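Local coordinates for hypothetical protein Atu1540 (Agrobacterium tumefaciens str. C58, PDB 2HWJ) that is of unknown function but is related to a putative ParB-like nuclease family and may act on nucleic acid, at residues A57-R62 against D97-V102; F159-F164 against K187-R192. All coordinates share one frame; numbering follows the deposited sequence.

Contact 1: A57-R62 against D97-V102; sequences AGPKDR and DEFWSV
Pro59 sets CD over one face of the Phe99 ring, near its centre: CD stands 3.7 Å from the ring centroid and only 10° off the ring normal, a CH-pi contact. The two side chains meet at about a right angle. The proline presents its CD-CG edge: CD sits over the aromatic carbons, while CG leans back toward the root of the phenylalanine, with Pro59 CG 3.9 Å from Phe99 CB. Phe99 reaches out of helix 96-105 because its CG is anti to the backbone N (chi1 174°), which carries the ring across to the loop. Farther out along the ring, Gly58 comes in obliquely, its CA lying 3.6 Å from Phe99 CE1. The ring thus meets Pro59 over its face and Gly58 obliquely, by CH-pi and van der Waals contact.

The proline is presented by a compact hairpin connection. A type II' beta turn runs from Pro59 to Arg62, closed by Arg62 N bonding to Pro59 O at 3.1 Å, and Gly58 N bonds to Arg62 O at 2.7 Å just before it. Lys60 and Asp61, at the corners of the turn, are exposed, whereas Gly58, Pro59 and Phe99 are buried. Tyr64 and Phe91 add to the surroundings of the phenylalanine ring, and Ala57 is tied by backbone bonds to Ala89 and Phe91. On the helix, Glu98 forms a salt bridge with Arg168 of the second subunit, so helix 96-105 packs on the turn of its own chain and also reaches the second subunit. The arrangement is that of a beta-hairpin turn, linking antiparallel strands 52-57 and 63-65 of the mixed sheet, with an aromatic residue of helix 96-105 packed over its proline, within the putative ParB-like nuclease family region.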
loop_
_atom_site.group_PDB
_atom_site.type_symbol
_atom_site.label_atom_id
_atom_site.label_comp_id
_atom_site.label_asym_id
_atom_site.label_seq_id
_atom_site.Cartn_x
_atom_site.Cartn_y
_atom_site.Cartn_z
ATOM N N ALA A 57 -13.204 -16.874 2.548
ATOM C CA ALA A 57 -13.802 -18.198 2.497
ATOM C C ALA A 57 -12.651 -19.159 2.214
ATOM O O ALA A 57 -11.920 -18.954 1.270
ATOM C CB ALA A 57 -14.930 -18.289 1.440
ATOM N N GLY A 58 -12.486 -20.186 3.062
ATOM C CA GLY A 58 -11.456 -21.178 2.883
ATOM C C GLY A 58 -12.033 -22.455 2.411
ATOM O O GLY A 58 -13.170 -22.524 2.036
ATOM N N PRO A 59 -11.241 -23.501 2.486
ATOM C CA PRO A 59 -11.514 -24.846 2.034
ATOM C C PRO A 59 -12.708 -25.414 2.757
ATOM O O PRO A 59 -12.982 -24.996 3.875
ATOM C CB PRO A 59 -10.305 -25.606 2.475
ATOM C CG PRO A 59 -9.290 -24.602 2.614
ATOM C CD PRO A 59 -9.945 -23.387 3.151
ATOM N N LYS A 60 -13.423 -26.360 2.121
ATOM C CA LYS A 60 -14.698 -26.873 2.665
ATOM C C LYS A 60 -15.502 -25.659 2.851
ATOM O O LYS A 60 -15.284 -24.657 2.148
ATOM C CB LYS A 60 -14.470 -27.547 4.002
ATOM C CG LYS A 60 -13.465 -28.672 3.845
ATOM C CD LYS A 60 -13.955 -29.643 2.750
ATOM C CE LYS A 60 -12.777 -30.351 2.041
ATOM N NZ LYS A 60 -12.146 -31.517 2.837
ATOM N N ASP A 61 -16.416 -25.589 3.774
ATOM C CA ASP A 61 -16.980 -24.248 3.635
ATOM C C ASP A 61 -16.493 -23.099 4.548
ATOM O O ASP A 61 -17.071 -22.030 4.642
ATOM C CB ASP A 61 -18.438 -24.286 3.209
ATOM C CG ASP A 61 -18.549 -24.446 1.709
ATOM O OD1 ASP A 61 -19.250 -25.417 1.301
ATOM O OD2 ASP A 61 -17.851 -23.647 0.956
ATOM N N ARG A 62 -15.328 -23.300 5.111
ATOM C CA ARG A 62 -15.048 -22.683 6.326
ATOM C C ARG A 62 -14.738 -21.194 6.112
ATOM O O ARG A 62 -14.219 -20.772 5.087
ATOM C CB ARG A 62 -13.994 -23.543 7.057
ATOM C CG ARG A 62 -14.491 -24.987 7.478
ATOM C CD ARG A 62 -15.769 -24.839 8.336
ATOM N NE ARG A 62 -15.836 -25.701 9.517
ATOM C CZ ARG A 62 -15.462 -25.390 10.781
ATOM N NH1 ARG A 62 -14.946 -24.215 11.135
ATOM N NH2 ARG A 62 -15.610 -26.314 11.730
ATOM N N ASP A 97 -3.370 -27.108 2.043
ATOM C CA ASP A 97 -1.999 -26.849 1.916
ATOM C C ASP A 97 -1.868 -25.517 1.199
ATOM O O ASP A 97 -1.260 -24.552 1.688
ATOM C CB ASP A 97 -1.522 -27.952 0.965
ATOM C CG ASP A 97 -0.357 -28.693 1.493
ATOM O OD1 ASP A 97 0.232 -28.146 2.455
ATOM O OD2 ASP A 97 -0.047 -29.801 0.942
ATOM N N GLU A 98 -2.469 -25.477 0.008
ATOM C CA GLU A 98 -2.270 -24.355 -0.846
ATOM C C GLU A 98 -2.903 -23.123 -0.174
ATOM O O GLU A 98 -2.314 -22.056 -0.116
ATOM C CB GLU A 98 -2.813 -24.653 -2.220
ATOM C CG GLU A 98 -2.544 -23.527 -3.138
ATOM C CD GLU A 98 -2.732 -23.871 -4.574
ATOM O OE1 GLU A 98 -3.542 -24.774 -4.891
ATOM O OE2 GLU A 98 -2.093 -23.194 -5.411
ATOM N N PHE A 99 -4.069 -23.315 0.407
ATOM C CA PHE A 99 -4.693 -22.280 1.074
ATOM C C PHE A 99 -3.777 -21.603 2.069
ATOM O O PHE A 99 -3.634 -20.395 2.048
ATOM C CB PHE A 99 -5.836 -22.883 1.829
ATOM C CG PHE A 99 -6.527 -21.915 2.719
ATOM C CD1 PHE A 99 -7.317 -20.942 2.190
ATOM C CD2 PHE A 99 -6.356 -21.974 4.090
ATOM C CE1 PHE A 99 -7.993 -20.045 3.021
ATOM C CE2 PHE A 99 -7.050 -21.038 4.980
ATOM C CZ PHE A 99 -7.847 -20.078 4.437
ATOM N N TRP A 100 -3.173 -22.339 2.981
ATOM C CA TRP A 100 -2.413 -21.639 4.014
ATOM C C TRP A 100 -1.272 -20.871 3.443
ATOM O O TRP A 100 -1.020 -19.749 3.863
ATOM C CB TRP A 100 -1.818 -22.615 4.979
ATOM C CG TRP A 100 -2.784 -23.079 5.926
ATOM C CD1 TRP A 100 -3.278 -24.350 6.020
ATOM C CD2 TRP A 100 -3.510 -22.271 6.892
ATOM N NE1 TRP A 100 -4.254 -24.375 6.987
ATOM C CE2 TRP A 100 -4.416 -23.126 7.539
ATOM C CE3 TRP A 100 -3.525 -20.897 7.201
ATOM C CZ2 TRP A 100 -5.245 -22.709 8.579
ATOM C CZ3 TRP A 100 -4.364 -20.452 8.231
ATOM C CH2 TRP A 100 -5.205 -21.385 8.936
ATOM N N SER A 101 -0.567 -21.486 2.496
ATOM C CA SER A 101 0.434 -20.817 1.696
ATOM C C SER A 101 -0.052 -19.505 1.093
ATOM O O SER A 101 0.601 -18.466 1.242
ATOM C CB SER A 101 0.902 -21.748 0.583
ATOM O OG SER A 101 1.624 -21.050 -0.381
ATOM N N VAL A 102 -1.200 -19.532 0.426
ATOM C CA VAL A 102 -1.657 -18.325 -0.209
ATOM C C VAL A 102 -1.962 -17.271 0.870
ATOM O O VAL A 102 -1.561 -16.073 0.697
ATOM C CB VAL A 102 -2.811 -18.603 -1.126
ATOM C CG1 VAL A 102 -3.611 -17.413 -1.383
ATOM C CG2 VAL A 102 -2.263 -19.093 -2.417
#

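Contact 2: F159-F164 against K187-R192; sequences FGWADF and KLAKSR
Trp161 and Phe164, one helical turn apart on helix 157-166, pack against the last part of helix 178-189 in a small helix-helix contact. The closer approach is that of the indole. Its six-membered ring points its edge at the Ala189 backbone, with Trp161 CZ3 3.8 Å from Ala189 CA, close to the ring plane, and Trp161 CZ3 3.9 Å from Ala189 CB. Trp161 starts out across the helix rather than at its neighbour; with CG anti to the carbonyl carbon (chi1 -78°) its far end swings in to the alanine. The indole is held by other residues as well: NE1 bonds to Pro198 O, and Tyr149 stacks on the ring.

The approach of Phe164 is more distant: its CE2 lies 4.1 Å from Leu188 CB, coming in obliquely. Leu188 is partly exposed and makes this the looser side, and exposed Lys187 and Arg192 mark the solvent side of this segment. Phe164 also packs on Ala194 and Leu197, and on Glu98 of the second subunit.

Near the helix end, Leu188 O takes two bonds from one residue: Ser191 N at 2.6 Å and Ser191 OG at 2.8 Å, the hydroxyl lying in the carbonyl plane on a lone pair.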
loop_
_atom_site.group_PDB
_atom_site.type_symbol
_atom_site.label_atom_id
_atom_site.label_comp_id
_atom_site.label_asym_id
_atom_site.label_seq_id
_atom_site.Cartn_x
_atom_site.Cartn_y
_atom_site.Cartn_z
ATOM N N PHE A 159 1.962 -6.243 16.786
ATOM C CA PHE A 159 2.799 -7.341 17.088
ATOM C C PHE A 159 4.297 -7.015 16.944
ATOM O O PHE A 159 5.134 -7.601 17.648
ATOM C CB PHE A 159 2.348 -8.579 16.323
ATOM C CG PHE A 159 1.290 -9.379 17.067
ATOM C CD1 PHE A 159 -0.012 -9.488 16.575
ATOM C CD2 PHE A 159 1.588 -9.978 18.310
ATOM C CE1 PHE A 159 -0.985 -10.227 17.291
ATOM C CE2 PHE A 159 0.627 -10.716 19.036
ATOM C CZ PHE A 159 -0.652 -10.852 18.511
ATOM N N GLY A 160 4.614 -6.032 16.093
ATOM C CA GLY A 160 5.975 -5.490 15.961
ATOM C C GLY A 160 6.444 -4.771 17.198
ATOM O O GLY A 160 7.554 -4.984 17.690
ATOM N N TRP A 161 5.557 -3.960 17.743
ATOM C CA TRP A 161 5.802 -3.284 19.016
ATOM C C TRP A 161 5.882 -4.276 20.177
ATOM O O TRP A 161 6.769 -4.151 21.048
ATOM C CB TRP A 161 4.747 -2.208 19.262
ATOM C CG TRP A 161 5.064 -0.988 18.428
ATOM C CD1 TRP A 161 4.655 -0.730 17.148
ATOM C CD2 TRP A 161 5.950 0.067 18.780
ATOM N NE1 TRP A 161 5.197 0.422 16.712
ATOM C CE2 TRP A 161 6.002 0.940 17.684
ATOM C CE3 TRP A 161 6.687 0.378 19.946
ATOM C CZ2 TRP A 161 6.735 2.114 17.701
ATOM C CZ3 TRP A 161 7.437 1.546 19.966
ATOM C CH2 TRP A 161 7.444 2.410 18.840
ATOM N N ALA A 162 4.993 -5.267 20.179
ATOM C CA ALA A 162 5.060 -6.272 21.212
ATOM C C ALA A 162 6.389 -7.046 21.163
ATOM O O ALA A 162 6.981 -7.304 22.176
ATOM C CB ALA A 162 3.870 -7.214 21.131
ATOM N N ASP A 163 6.877 -7.395 19.985
ATOM C CA ASP A 163 8.139 -8.056 19.962
ATOM C C ASP A 163 9.286 -7.116 20.486
ATOM O O ASP A 163 10.130 -7.506 21.281
ATOM C CB ASP A 163 8.382 -8.676 18.584
ATOM C CG ASP A 163 9.884 -8.969 18.334
ATOM O OD1 ASP A 163 10.516 -9.664 19.201
ATOM O OD2 ASP A 163 10.470 -8.507 17.305
ATOM N N PHE A 164 9.286 -5.854 20.097
ATOM C CA PHE A 164 10.269 -4.910 20.613
ATOM C C PHE A 164 10.219 -4.909 22.157
ATOM O O PHE A 164 11.222 -5.150 22.805
ATOM C CB PHE A 164 9.942 -3.550 20.007
ATOM C CG PHE A 164 10.763 -2.394 20.535
ATOM C CD1 PHE A 164 12.050 -2.185 20.104
ATOM C CD2 PHE A 164 10.201 -1.455 21.393
ATOM C CE1 PHE A 164 12.774 -1.107 20.542
ATOM C CE2 PHE A 164 10.952 -0.371 21.835
ATOM C CZ PHE A 164 12.222 -0.219 21.410
ATOM N N LYS A 187 8.624 5.288 27.829
ATOM C CA LYS A 187 9.993 5.798 27.742
ATOM C C LYS A 187 10.709 5.143 26.528
ATOM O O LYS A 187 11.540 5.797 25.894
ATOM C CB LYS A 187 10.729 5.578 29.042
ATOM C CG LYS A 187 12.189 5.812 29.069
ATOM C CD LYS A 187 12.521 6.242 30.538
ATOM C CE LYS A 187 13.987 6.121 30.951
ATOM N NZ LYS A 187 14.142 5.019 31.973
ATOM N N LEU A 188 10.371 3.905 26.159
ATOM C CA LEU A 188 11.167 3.307 25.146
ATOM C C LEU A 188 10.684 3.769 23.755
ATOM O O LEU A 188 11.509 4.099 22.864
ATOM C CB LEU A 188 11.166 1.787 25.268
ATOM C CG LEU A 188 11.990 1.063 26.349
ATOM C CD1 LEU A 188 11.225 -0.142 26.785
ATOM C CD2 LEU A 188 13.457 0.697 25.988
ATOM N N ALA A 189 9.353 3.745 23.569
ATOM C CA ALA A 189 8.709 4.197 22.336
ATOM C C ALA A 189 9.356 5.512 21.811
ATOM O O ALA A 189 9.704 5.632 20.620
ATOM C CB ALA A 189 7.293 4.411 22.608
ATOM N N LYS A 190 9.496 6.481 22.707
ATOM C CA LYS A 190 10.113 7.740 22.424
ATOM C C LYS A 190 11.622 7.682 22.201
ATOM O O LYS A 190 12.229 8.697 21.926
ATOM C CB LYS A 190 9.900 8.717 23.624
ATOM C CG LYS A 190 8.437 9.150 23.937
ATOM C CD LYS A 190 7.593 9.632 22.648
ATOM C CE LYS A 190 6.471 8.636 22.184
ATOM N NZ LYS A 190 5.243 9.431 21.846
ATOM N N SER A 191 12.276 6.565 22.417
ATOM C CA SER A 191 13.720 6.620 22.324
ATOM C C SER A 191 14.055 6.371 20.882
ATOM O O SER A 191 13.264 5.818 20.121
ATOM C CB SER A 191 14.433 5.619 23.249
ATOM O OG SER A 191 14.270 4.288 22.741
ATOM N N ARG A 192 15.247 6.823 20.514
ATOM C CA ARG A 192 15.791 6.543 19.226
ATOM C C ARG A 192 15.851 5.036 18.942
ATOM O O ARG A 192 15.773 4.661 17.778
ATOM C CB ARG A 192 17.106 7.289 19.017
ATOM C CG ARG A 192 16.893 8.556 18.063
ATOM C CD ARG A 192 18.202 9.260 17.719
ATOM N NE ARG A 192 18.991 9.435 18.941
ATOM C CZ ARG A 192 20.156 10.096 19.012
ATOM N NH1 ARG A 192 20.680 10.649 17.914
ATOM N NH2 ARG A 192 20.799 10.228 20.182
#

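Both segments of contact 1 precede those of contact 2 in the sequence, and the chain's centre lies between the two sites. Their centres are 34 Å apart, their nearest atoms about 14 Å, and they do not touch. Contact 1 joins the turn between strands 52-57 and 63-65 of the mixed sheet to helix 96-105; contact 2 joins helices 157-166 and 178-189 in the C-terminal part, which is mostly helix and loop. They share no helix or strand, yet both reach the second subunit: Asp163 hydrogen-bonds Ser101 of the second subunit, so the helices of contacts 1 and 2 meet between subunits.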